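Beta-1,3-glucosyltransferase (Paecilomyces sp. J18, PDB 5JVV) is a fungal carbohydrate-active enzyme, probably of glycoside hydrolase family 16, with a beta-jelly-roll fold of two curved sheets. Local coordinates at residues A[154-159]-A[163-168]. Residues are numbered along the deposited sequence; the frame is centred on the assembly and turned at random.
Sequences NQCSLD and AGCVVQ
One water joins Gln155 to Gly164: its oxygen lies 2.6 Å from Gln155 O and 3.1 Å from Gly164 N, the latter bond weak. The same water reaches Ser157 O at 2.9 Å; it links two carbonyls of 154-159 to the Gly164 N-H, and no direct backbone hydrogen bond joins the two segments. Gln155 O does come within 3.3 Å of Cys165 N, but the angle is poor; Gly164 O is hydrogen-bonded to Ser153 OG.

The covalent tie is the disulfide, Cys156 SG to Cys165 SG at 2.0 Å, right-handed with chi3 92°. Cys156 sends its sulfur anti to its carbonyl carbon (chi1 -51°), whereas Cys165 tucks its own between backbone N and carbonyl carbon (chi1 52°). Across the bridge Cys156 CB and Cys165 CB are 3.9 Å apart. The bridge closes a small ring of chain at the start of strand 165-168.

That strand runs antiparallel to both 130-134 and 150-153, and Cys156 bonds by its backbone to Thr135 and Cys139. The buried Cys165 packs on Leu133 of strand 130-134 and on Phe226 of strand 224-226, which belongs to the other sheet.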
loop_
_atom_site.group_PDB
_atom_site.type_symbol
_atom_site.label_atom_id
_atom_site.label_comp_id
_atom_site.label_asym_id
_atom_site.label_seq_id
_atom_site.Cartn_x
_atom_site.Cartn_y
_atom_site.Cartn_z
ATOM N N ASN A 154 2.054 8.130 17.869
ATOM C CA ASN A 154 2.808 7.031 18.473
ATOM C C ASN A 154 2.032 5.885 19.131
ATOM O O ASN A 154 2.641 4.924 19.576
ATOM C CB ASN A 154 3.890 7.552 19.429
ATOM C CG ASN A 154 3.318 8.265 20.635
ATOM O OD1 ASN A 154 2.111 8.254 20.868
ATOM N ND2 ASN A 154 4.189 8.899 21.406
ATOM N N GLN A 155 0.707 5.970 19.203
ATOM C CA GLN A 155 -0.082 4.881 19.790
ATOM C C GLN A 155 -0.753 4.039 18.712
ATOM O O GLN A 155 -1.584 4.541 17.956
ATOM C CB GLN A 155 -1.139 5.430 20.754
ATOM C CG GLN A 155 -0.557 6.191 21.940
ATOM C CD GLN A 155 0.064 5.283 22.991
ATOM O OE1 GLN A 155 -0.143 4.068 22.989
ATOM N NE2 GLN A 155 0.804 5.880 23.917
ATOM N N CYS A 156 -0.402 2.756 18.652
ATOM C CA CYS A 156 -0.914 1.865 17.612
ATOM C C CYS A 156 -2.300 1.288 17.871
ATOM O O CYS A 156 -2.980 0.895 16.931
ATOM C CB CYS A 156 0.047 0.696 17.381
ATOM S SG CYS A 156 1.769 1.118 17.109
ATOM N N SER A 157 -2.723 1.216 19.131
ATOM C CA SER A 157 -3.905 0.414 19.453
ATOM C C SER A 157 -5.214 0.992 18.947
ATOM O O SER A 157 -5.390 2.206 18.892
ATOM C CB SER A 157 -4.006 0.129 20.949
ATOM O OG SER A 157 -4.306 1.304 21.662
ATOM N N LEU A 158 -6.115 0.095 18.560
ATOM C CA LEU A 158 -7.438 0.482 18.096
ATOM C C LEU A 158 -8.171 1.166 19.229
ATOM O O LEU A 158 -8.921 2.125 19.015
ATOM C CB LEU A 158 -8.211 -0.756 17.649
ATOM C CG LEU A 158 -7.696 -1.458 16.393
ATOM C CD1 LEU A 158 -8.457 -2.752 16.186
ATOM C CD2 LEU A 158 -7.863 -0.551 15.191
ATOM N N ASP A 159 -7.921 0.662 20.437
ATOM C CA ASP A 159 -8.568 1.130 21.658
ATOM C C ASP A 159 -8.155 2.563 21.981
ATOM O O ASP A 159 -8.940 3.337 22.530
ATOM C CB ASP A 159 -8.195 0.197 22.818
ATOM C CG ASP A 159 -9.153 0.294 23.987
ATOM O OD1 ASP A 159 -8.704 0.124 25.142
ATOM O OD2 ASP A 159 -10.356 0.529 23.748
ATOM N N ALA A 163 -6.407 6.533 14.537
ATOM C CA ALA A 163 -5.262 6.901 13.712
ATOM C C ALA A 163 -4.234 5.780 13.598
ATOM O O ALA A 163 -3.597 5.620 12.557
ATOM C CB ALA A 163 -4.605 8.165 14.244
ATOM N N GLY A 164 -4.071 5.011 14.672
ATOM C CA GLY A 164 -2.993 4.036 14.730
ATOM C C GLY A 164 -1.673 4.760 14.907
ATOM O O GLY A 164 -1.657 5.973 15.125
ATOM N N CYS A 165 -0.558 4.032 14.850
ATOM C CA CYS A 165 0.747 4.672 14.929
ATOM C C CYS A 165 1.285 4.908 13.526
ATOM O O CYS A 165 1.385 3.983 12.714
ATOM C CB CYS A 165 1.728 3.866 15.792
ATOM S SG CYS A 165 1.876 2.125 15.342
ATOM N N VAL A 166 1.609 6.164 13.249
ATOM C CA VAL A 166 1.869 6.621 11.894
ATOM C C VAL A 166 3.266 7.203 11.810
ATOM O O VAL A 166 3.650 8.021 12.649
ATOM C CB VAL A 166 0.868 7.723 11.508
ATOM C CG1 VAL A 166 1.204 8.291 10.142
ATOM C CG2 VAL A 166 -0.568 7.191 11.565
ATOM N N VAL A 167 4.027 6.775 10.804
ATOM C CA VAL A 167 5.333 7.357 10.515
ATOM C C VAL A 167 5.326 7.876 9.075
ATOM O O VAL A 167 5.021 7.134 8.126
ATOM C CB VAL A 167 6.481 6.332 10.694
ATOM C CG1 VAL A 167 7.845 6.964 10.381
ATOM C CG2 VAL A 167 6.476 5.766 12.106
ATOM N N GLN A 168 5.633 9.160 8.911
ATOM C CA GLN A 168 5.704 9.755 7.579
ATOM C C GLN A 168 7.049 9.457 6.928
ATOM O O GLN A 168 8.106 9.680 7.525
ATOM C CB GLN A 168 5.493 11.272 7.664
ATOM C CG GLN A 168 5.728 11.991 6.333
ATOM C CD GLN A 168 5.527 13.494 6.419
ATOM O OE1 GLN A 168 6.305 14.202 7.060
ATOM N NE2 GLN A 168 4.482 13.989 5.760
HETATM O O HOH W 1 -4.175 4.623 17.731
#